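Class I SAM-dependent methyltransferase (Silicibacter pomeroyi DSS-3, PDB 3CVO) probably transfers a methyl group from S-adenosylmethionine to a substrate not yet identified, using a Rossmann-like class I methyltransferase domain. Local coordinates at residues M10-T15 and S42-A47; L127-F132 and F152-Q157; T145-L150 and V182-I187. One frame throughout, in Å; residues are numbered along the deposited sequence.

How the contacts relate
Contact 2 is the core contact, buried near the centre of the chain, whereas contacts 1 and 3 lie on opposite sides of that centre and are each only partly buried. Contacts 2 and 3 share a sheet: 125-128 and 148-152 are neighbouring strands, and Val128 of one contact packs on Leu150 of the other. Contact 1 belongs to the glycine-rich end of the fold and touches contact 2 where Ser42 OG meets Leu127 CD2. Chemistry follows place. Contact 1 sets apolar side chains and an arginine of a loop against a helix, contact 2 joins a parallel strand pair to a cluster of acids, and contact 3 combines an antiparallel pair with exposed prolines.

Contact 1. Residues M10-T15 and S42-A47; sequences MRPELT and STVVAA. With EDO (1,2-ethanediol), chain Q.
Two hydrogen bonds grip Thr43 OG1, one with Gly40 N and one with Glu36 OE1, while Ser42 OG is hydrogen-bonded to the other carboxylate oxygen, Glu36 OE2. These bonds tie the first turn of helix 41-47 to strand 33-37 and to the glycine-rich turn of the Rossmann-like fold, which in class I methyltransferases generally meets the cofactor. Thr43 lies on a side of the helix not touched by the extended N-terminal segment 10-15. Branched Val44 serves two neighbours: CG1, anti to the backbone N (chi1 173°), lies over one face of the Arg11 guanidinium, 3.3 Å from NH2, and CG2 meets Pro12 CG at 3.8 Å, crossing the ring at about a right angle. An alanine in place of Val44 would lose CG1 and CG2, and would probably loosen the packing on Pro12 and the guanidinium. NH2 of the extended Arg11 forms a salt bridge with Glu48; Trp70 of helix 61-73 packs on Arg11, Pro12 and Val44. Leu14 divides its methyls: CD1 lies 3.7 Å from Ser42 N, CD2 4.0 Å from Val45 CG2. A 1,2-ethanediol, probably from the crystallisation liquor, has O2 hydrogen-bonded to Pro12 O at a very short 2.4 Å.

Contact 2. Residues L127-F132 and F152-Q157; sequences LVDGRF and FDDYSQ
Val128 and Phe152 pair at the C-terminal ends of two neighbouring parallel strands of the Rossmann-like sheet, and their side chains stand on the same face. Both leave the backbone with the first branch anti to N (chi1 172° for Val128 CG1, -168° for Phe152 CG), which brings a methyl against a ring: Val128 CG1 lies 4.1 Å from the centroid of the Phe152 ring, almost on its normal, a CH-pi contact. Tyr155 CD1 covers the opposite face, so the flat ring is clamped between an aliphatic and an aromatic neighbour. Beside it, Asp153 N donates to Val128 O at 3.1 Å, nearly along the C=O axis.

Beyond this bond the chemistry turns acidic. Asp129 and Asp153, both with CG anti to N, run side by side with carboxylate planes 63° apart, and Asp129 OD1 comes within 3.5 Å of Asp153 OD2. If both are ionised they would repel, which may raise the pKa of one. Salt bridges from Arg176 to Asp153 OD1 and from Arg133 to Asp154 OD2 probably offset the charge. Asp153 OD1 also takes a weak bond from Asp154 N at 2.9 Å.

Helix 133-143, which makes the beta-alpha-beta crossover between the strands, packs on Val128 and Phe152; strand 177-182 adds Phe180 against Phe152, and helix 18-30 meets Leu127 on the other side of the sheet.

Contact 3. Residues T145-L150 and V182-I187; sequences TRPVTL and VEPQPI
The antiparallel last strand that enters the otherwise parallel sheet beside its fifth strand is a hallmark of the class I methyltransferase fold, and this contact lies at one end of that pairing, where strand 148-152 begins and strand 177-182 finishes. Val148 and Val182 form a hydrogen-bonded antiparallel pair. Val182 N donates to Val148 O at 2.7 Å, nearly along the C=O axis, and Val148 N returns a bond of 2.9 Å to Val182 O, lying in the carbonyl plane. The second acceptor has a further neighbour: Pro147 CA makes a CA-H...O contact of 3.0 Å with Val182 O. Proline, lacking an N-H, suits this position just before the strand, where the pairing is given up.

Beta-branched valines fill the buried side of the pair. They lie side by side, pointing the same way; chi1 of -53° sets Val148 CG1 beside the backbone N and leaves CG2 in the crowded position between N and the carbonyl carbon, 4.0 Å from Val182 CB. Val182 CG2, beside its own N, reaches Leu150 CB at 3.8 Å. Ala141 of helix 133-143 and Leu168 of helix 165-168 also pack on Val182.

Farther along, the buried Ile187 packs on Ile187 of the second subunit. Outward, exposed residues take over. Arg146 forms a salt bridge through NH2 with Asp124. The bent chain of Glu183 brings OE1 to 4.0 Å from Pro147 CG. Pro184 sets the CG corner of its ring against the Thr145-Arg146 peptide, with CG 3.5 Å from Thr145 C and 3.6 Å from Arg146 N.

Contact 1. Residues M10-T15 and S42-A47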
loop_
_atom_site.group_PDB
_atom_site.type_symbol
_atom_site.label_atom_id
_atom_site.label_comp_id
_atom_site.label_asym_id
_atom_site.label_seq_id
_atom_site.Cartn_x
_atom_site.Cartn_y
_atom_site.Cartn_z
HETATM N N MSE A 10 40.900 -1.551 -1.524
HETATM C CA MSE A 10 39.728 -1.888 -2.362
HETATM C C MSE A 10 38.473 -1.819 -1.456
HETATM O O MSE A 10 37.625 -2.715 -1.323
HETATM C CB MSE A 10 39.925 -3.248 -3.009
HETATM C CG MSE A 10 38.676 -3.898 -3.365
HETATM SE SE MSE A 10 38.725 -4.563 -5.189
HETATM C CE MSE A 10 39.592 -6.327 -4.678
ATOM N N ARG A 11 38.391 -0.670 -0.845
ATOM C CA ARG A 11 37.450 -0.421 0.224
ATOM C C ARG A 11 36.228 0.341 -0.291
ATOM O O ARG A 11 36.383 1.235 -1.112
ATOM C CB ARG A 11 38.212 0.341 1.299
ATOM C CG ARG A 11 37.431 1.194 2.193
ATOM C CD ARG A 11 38.428 2.084 2.940
ATOM N NE ARG A 11 37.889 2.453 4.225
ATOM C CZ ARG A 11 37.965 1.678 5.293
ATOM N NH1 ARG A 11 38.578 0.506 5.230
ATOM N NH2 ARG A 11 37.429 2.084 6.423
ATOM N N PRO A 12 34.993 -0.039 0.144
ATOM C CA PRO A 12 33.850 0.758 -0.303
ATOM C C PRO A 12 33.981 2.156 0.226
ATOM O O PRO A 12 34.238 2.359 1.403
ATOM C CB PRO A 12 32.626 0.052 0.317
ATOM C CG PRO A 12 33.083 -1.351 0.540
ATOM C CD PRO A 12 34.572 -1.276 0.824
ATOM N N GLU A 13 33.795 3.105 -0.660
ATOM C CA GLU A 13 33.977 4.503 -0.306
ATOM C C GLU A 13 32.656 5.144 0.060
ATOM O O GLU A 13 31.634 4.874 -0.534
ATOM C CB GLU A 13 34.619 5.287 -1.464
ATOM N N LEU A 14 32.742 6.010 1.057
ATOM C CA LEU A 14 31.674 6.922 1.458
ATOM C C LEU A 14 31.691 8.154 0.561
ATOM O O LEU A 14 32.575 8.995 0.646
ATOM C CB LEU A 14 31.863 7.321 2.929
ATOM C CG LEU A 14 30.771 8.143 3.600
ATOM C CD1 LEU A 14 29.492 7.327 3.726
ATOM C CD2 LEU A 14 31.249 8.608 4.958
ATOM N N THR A 15 30.706 8.250 -0.308
ATOM C CA THR A 15 30.676 9.335 -1.312
ATOM C C THR A 15 29.946 10.600 -0.850
ATOM O O THR A 15 29.327 11.313 -1.641
ATOM C CB THR A 15 30.071 8.846 -2.623
ATOM O OG1 THR A 15 29.152 7.786 -2.361
ATOM C CG2 THR A 15 31.177 8.300 -3.520
ATOM N N SER A 42 28.900 3.693 3.851
ATOM C CA SER A 42 28.278 4.012 5.146
ATOM C C SER A 42 28.345 2.786 6.044
ATOM O O SER A 42 28.544 2.851 7.260
ATOM C CB SER A 42 26.819 4.446 4.964
ATOM O OG SER A 42 26.077 3.508 4.183
ATOM N N THR A 43 28.218 1.650 5.384
ATOM C CA THR A 43 28.168 0.367 6.048
ATOM C C THR A 43 29.519 0.064 6.671
ATOM O O THR A 43 29.593 -0.477 7.761
ATOM C CB THR A 43 27.848 -0.764 5.039
ATOM O OG1 THR A 43 26.709 -0.390 4.223
ATOM C CG2 THR A 43 27.569 -2.062 5.789
ATOM N N VAL A 44 30.585 0.440 5.956
ATOM C CA VAL A 44 31.972 0.285 6.458
ATOM C C VAL A 44 32.172 1.186 7.668
ATOM O O VAL A 44 32.759 0.789 8.661
ATOM C CB VAL A 44 33.036 0.584 5.352
ATOM C CG1 VAL A 44 34.477 0.580 5.929
ATOM C CG2 VAL A 44 32.903 -0.424 4.205
ATOM N N VAL A 45 31.659 2.403 7.576
ATOM C CA VAL A 45 31.685 3.328 8.708
ATOM C C VAL A 45 31.058 2.703 9.958
ATOM O O VAL A 45 31.600 2.822 11.065
ATOM C CB VAL A 45 31.007 4.689 8.426
ATOM C CG1 VAL A 45 30.910 5.494 9.733
ATOM C CG2 VAL A 45 31.771 5.473 7.363
ATOM N N ALA A 46 29.966 1.980 9.764
ATOM C CA ALA A 46 29.247 1.357 10.881
ATOM C C ALA A 46 30.013 0.143 11.420
ATOM O O ALA A 46 30.143 -0.068 12.639
ATOM C CB ALA A 46 27.842 0.937 10.446
ATOM N N ALA A 47 30.537 -0.634 10.477
ATOM C CA ALA A 47 31.262 -1.868 10.760
ATOM C C ALA A 47 32.486 -1.638 11.629
ATOM O O ALA A 47 32.900 -2.513 12.377
ATOM C CB ALA A 47 31.684 -2.552 9.448
HETATM C C1 EDO Q . 34.423 4.506 5.180
HETATM O O1 EDO Q . 35.575 5.093 5.797
HETATM C C2 EDO Q . 34.680 4.442 3.695
HETATM O O2 EDO Q . 35.236 3.153 3.447
#

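Contact 2. Residues L127-F132 and F152-Q157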
loop_
_atom_site.group_PDB
_atom_site.type_symbol
_atom_site.label_atom_id
_atom_site.label_comp_id
_atom_site.label_asym_id
_atom_site.label_seq_id
_atom_site.Cartn_x
_atom_site.Cartn_y
_atom_site.Cartn_z
ATOM N N LEU A 127 19.280 5.145 7.809
ATOM C CA LEU A 127 19.829 5.835 6.645
ATOM C C LEU A 127 19.093 5.455 5.368
ATOM O O LEU A 127 18.970 4.296 5.034
ATOM C CB LEU A 127 21.307 5.475 6.459
ATOM C CG LEU A 127 21.948 6.018 5.172
ATOM C CD1 LEU A 127 21.990 7.579 5.181
ATOM C CD2 LEU A 127 23.358 5.434 4.915
ATOM N N VAL A 128 18.578 6.482 4.708
ATOM C CA VAL A 128 17.886 6.343 3.432
ATOM C C VAL A 128 18.864 6.729 2.306
ATOM O O VAL A 128 19.159 7.912 2.056
ATOM C CB VAL A 128 16.542 7.118 3.395
ATOM C CG1 VAL A 128 15.936 7.119 1.981
ATOM C CG2 VAL A 128 15.547 6.524 4.420
ATOM N N ASP A 129 19.453 5.727 1.673
ATOM C CA ASP A 129 20.474 6.008 0.678
ATOM C C ASP A 129 20.465 4.959 -0.437
ATOM O O ASP A 129 21.488 4.651 -0.991
ATOM C CB ASP A 129 21.861 6.115 1.382
ATOM C CG ASP A 129 22.967 6.609 0.485
ATOM O OD1 ASP A 129 22.683 7.408 -0.411
ATOM O OD2 ASP A 129 24.136 6.232 0.727
ATOM N N GLY A 130 19.293 4.413 -0.737
ATOM C CA GLY A 130 19.180 3.401 -1.790
ATOM C C GLY A 130 18.056 3.720 -2.741
ATOM O O GLY A 130 17.953 4.818 -3.236
ATOM N N ARG A 131 17.187 2.742 -2.944
ATOM C CA ARG A 131 16.057 2.899 -3.856
ATOM C C ARG A 131 14.788 3.196 -3.049
ATOM O O ARG A 131 14.785 3.117 -1.839
ATOM C CB ARG A 131 15.844 1.640 -4.674
ATOM C CG ARG A 131 17.038 1.254 -5.581
ATOM C CD ARG A 131 17.150 2.190 -6.765
ATOM N NE ARG A 131 18.058 3.277 -6.458
ATOM C CZ ARG A 131 17.824 4.546 -6.738
ATOM N NH1 ARG A 131 16.687 4.902 -7.307
ATOM N NH2 ARG A 131 18.728 5.460 -6.427
ATOM N N PHE A 132 13.724 3.509 -3.746
ATOM C CA PHE A 132 12.442 3.833 -3.116
ATOM C C PHE A 132 12.615 4.768 -1.946
ATOM O O PHE A 132 11.997 4.535 -0.892
ATOM C CB PHE A 132 11.717 2.608 -2.595
ATOM C CG PHE A 132 11.558 1.522 -3.607
ATOM C CD1 PHE A 132 10.474 1.507 -4.463
ATOM C CD2 PHE A 132 12.501 0.528 -3.712
ATOM C CE1 PHE A 132 10.330 0.495 -5.442
ATOM C CE2 PHE A 132 12.369 -0.497 -4.681
ATOM C CZ PHE A 132 11.258 -0.497 -5.542
ATOM N N PHE A 152 18.559 11.230 5.373
ATOM C CA PHE A 152 18.076 11.042 4.007
ATOM C C PHE A 152 19.107 11.735 3.101
ATOM O O PHE A 152 19.201 12.966 3.035
ATOM C CB PHE A 152 16.692 11.666 3.903
ATOM C CG PHE A 152 15.884 11.332 2.649
ATOM C CD1 PHE A 152 16.441 11.366 1.402
ATOM C CD2 PHE A 152 14.526 11.031 2.749
ATOM C CE1 PHE A 152 15.687 11.122 0.264
ATOM C CE2 PHE A 152 13.760 10.785 1.623
ATOM C CZ PHE A 152 14.354 10.823 0.372
ATOM N N ASP A 153 19.880 10.932 2.390
ATOM C CA ASP A 153 20.915 11.486 1.524
ATOM C C ASP A 153 20.362 11.993 0.189
ATOM O O ASP A 153 19.374 11.470 -0.332
ATOM C CB ASP A 153 22.022 10.489 1.270
ATOM C CG ASP A 153 23.332 11.163 0.875
ATOM O OD1 ASP A 153 23.527 12.408 1.074
ATOM O OD2 ASP A 153 24.192 10.425 0.367
ATOM N N ASP A 154 21.007 13.052 -0.303
ATOM C CA ASP A 154 20.646 13.654 -1.597
ATOM C C ASP A 154 19.235 14.137 -1.545
ATOM O O ASP A 154 18.483 13.979 -2.490
ATOM C CB ASP A 154 20.706 12.593 -2.703
ATOM C CG ASP A 154 22.045 11.905 -2.754
ATOM O OD1 ASP A 154 23.007 12.596 -3.158
ATOM O OD2 ASP A 154 22.143 10.702 -2.354
ATOM N N TYR A 155 18.867 14.681 -0.400
ATOM C CA TYR A 155 17.489 15.126 -0.146
ATOM C C TYR A 155 17.037 16.308 -1.011
ATOM O O TYR A 155 15.886 16.379 -1.425
ATOM C CB TYR A 155 17.298 15.462 1.325
ATOM C CG TYR A 155 15.846 15.789 1.689
ATOM C CD1 TYR A 155 14.844 14.827 1.676
ATOM C CD2 TYR A 155 15.502 17.071 2.053
ATOM C CE1 TYR A 155 13.552 15.145 2.001
ATOM C CE2 TYR A 155 14.211 17.390 2.407
ATOM C CZ TYR A 155 13.246 16.438 2.379
ATOM O OH TYR A 155 11.959 16.791 2.754
ATOM N N SER A 156 17.934 17.229 -1.292
ATOM C CA SER A 156 17.579 18.358 -2.167
ATOM C C SER A 156 17.246 17.845 -3.585
ATOM O O SER A 156 16.537 18.483 -4.348
ATOM C CB SER A 156 18.700 19.420 -2.182
ATOM N N GLN A 157 17.677 16.626 -3.878
ATOM C CA GLN A 157 17.738 16.121 -5.272
ATOM C C GLN A 157 16.424 16.232 -6.053
ATOM O O GLN A 157 16.437 16.566 -7.249
ATOM C CB GLN A 157 18.238 14.676 -5.331
ATOM C CG GLN A 157 18.537 14.177 -6.741
ATOM C CD GLN A 157 19.731 14.863 -7.396
ATOM O OE1 GLN A 157 20.850 14.859 -6.866
ATOM N NE2 GLN A 157 19.500 15.433 -8.577
#

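Contact 3. Residues T145-L150 and V182-I187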
loop_
_atom_site.group_PDB
_atom_site.type_symbol
_atom_site.label_atom_id
_atom_site.label_comp_id
_atom_site.label_asym_id
_atom_site.label_seq_id
_atom_site.Cartn_x
_atom_site.Cartn_y
_atom_site.Cartn_z
ATOM N N THR A 145 8.166 2.303 16.678
ATOM C CA THR A 145 7.390 2.382 17.924
ATOM C C THR A 145 7.982 3.295 18.967
ATOM O O THR A 145 7.355 3.558 19.982
ATOM C CB THR A 145 7.111 0.980 18.518
ATOM O OG1 THR A 145 8.351 0.272 18.709
ATOM C CG2 THR A 145 6.196 0.181 17.552
ATOM N N ARG A 146 9.162 3.817 18.678
ATOM C CA ARG A 146 9.790 4.912 19.442
ATOM C C ARG A 146 10.589 5.822 18.460
ATOM O O ARG A 146 10.848 5.425 17.316
ATOM C CB ARG A 146 10.690 4.317 20.529
ATOM C CG ARG A 146 11.841 3.495 20.012
ATOM C CD ARG A 146 12.722 3.021 21.197
ATOM N NE ARG A 146 13.748 2.071 20.754
ATOM C CZ ARG A 146 14.886 2.416 20.162
ATOM N NH1 ARG A 146 15.185 3.685 19.930
ATOM N NH2 ARG A 146 15.726 1.483 19.803
ATOM N N PRO A 147 10.933 7.047 18.879
ATOM C CA PRO A 147 11.593 7.984 17.975
ATOM C C PRO A 147 12.927 7.485 17.479
ATOM O O PRO A 147 13.651 6.776 18.183
ATOM C CB PRO A 147 11.794 9.231 18.827
ATOM C CG PRO A 147 10.721 9.153 19.819
ATOM C CD PRO A 147 10.572 7.694 20.151
ATOM N N VAL A 148 13.197 7.840 16.236
ATOM C CA VAL A 148 14.507 7.621 15.598
ATOM C C VAL A 148 15.037 8.860 14.880
ATOM O O VAL A 148 14.312 9.839 14.600
ATOM C CB VAL A 148 14.487 6.430 14.622
ATOM C CG1 VAL A 148 13.947 5.183 15.303
ATOM C CG2 VAL A 148 13.696 6.743 13.358
ATOM N N THR A 149 16.343 8.825 14.631
ATOM C CA THR A 149 16.960 9.717 13.657
ATOM C C THR A 149 16.948 9.041 12.316
ATOM O O THR A 149 17.301 7.871 12.183
ATOM C CB THR A 149 18.422 10.057 14.026
ATOM O OG1 THR A 149 18.417 10.740 15.267
ATOM C CG2 THR A 149 19.091 10.936 12.945
ATOM N N LEU A 150 16.484 9.793 11.331
ATOM C CA LEU A 150 16.536 9.370 9.919
ATOM C C LEU A 150 17.388 10.329 9.137
ATOM O O LEU A 150 17.247 11.541 9.186
ATOM C CB LEU A 150 15.121 9.208 9.313
ATOM C CG LEU A 150 15.150 8.591 7.905
ATOM C CD1 LEU A 150 13.980 7.606 7.715
ATOM C CD2 LEU A 150 15.159 9.610 6.792
ATOM N N VAL A 182 12.304 11.560 13.884
ATOM C CA VAL A 182 11.047 10.892 13.508
ATOM C C VAL A 182 10.353 10.271 14.696
ATOM O O VAL A 182 10.950 9.552 15.498
ATOM C CB VAL A 182 11.297 9.813 12.401
ATOM C CG1 VAL A 182 9.947 9.289 11.819
ATOM C CG2 VAL A 182 12.133 10.383 11.304
ATOM N N GLU A 183 9.064 10.550 14.804
ATOM C CA GLU A 183 8.258 10.030 15.879
ATOM C C GLU A 183 7.219 9.105 15.298
ATOM O O GLU A 183 6.806 9.269 14.135
ATOM C CB GLU A 183 7.529 11.156 16.570
ATOM C CG GLU A 183 8.382 12.340 16.907
ATOM C CD GLU A 183 8.571 12.501 18.373
ATOM O OE1 GLU A 183 7.818 11.854 19.127
ATOM O OE2 GLU A 183 9.462 13.274 18.781
ATOM N N PRO A 184 6.753 8.136 16.086
ATOM C CA PRO A 184 5.839 7.174 15.419
ATOM C C PRO A 184 4.549 7.843 14.942
ATOM O O PRO A 184 3.999 8.660 15.670
ATOM C CB PRO A 184 5.572 6.148 16.512
ATOM C CG PRO A 184 6.836 6.209 17.363
ATOM C CD PRO A 184 7.171 7.678 17.423
ATOM N N GLN A 185 4.146 7.507 13.706
ATOM C CA GLN A 185 2.960 8.084 13.015
ATOM C C GLN A 185 1.916 7.006 12.669
ATOM O O GLN A 185 2.279 5.966 12.117
ATOM C CB GLN A 185 3.384 8.716 11.682
ATOM C CG GLN A 185 4.391 9.831 11.806
ATOM C CD GLN A 185 3.753 10.999 12.471
ATOM O OE1 GLN A 185 2.590 11.280 12.193
ATOM N NE2 GLN A 185 4.480 11.675 13.376
ATOM N N PRO A 186 0.632 7.270 12.950
ATOM C CA PRO A 186 -0.432 6.399 12.417
ATOM C C PRO A 186 -0.542 6.601 10.911
ATOM O O PRO A 186 -0.156 7.646 10.408
ATOM C CB PRO A 186 -1.701 6.903 13.110
ATOM C CG PRO A 186 -1.316 8.046 13.911
ATOM C CD PRO A 186 0.121 8.271 13.894
ATOM N N ILE A 187 -1.029 5.594 10.205
ATOM C CA ILE A 187 -1.203 5.726 8.755
ATOM C C ILE A 187 -2.585 6.335 8.463
ATOM O O ILE A 187 -3.591 5.703 8.755
ATOM C CB ILE A 187 -1.118 4.328 8.071
ATOM C CG1 ILE A 187 0.262 3.679 8.276
ATOM C CG2 ILE A 187 -1.357 4.420 6.573
ATOM C CD1 ILE A 187 0.253 2.167 8.003
#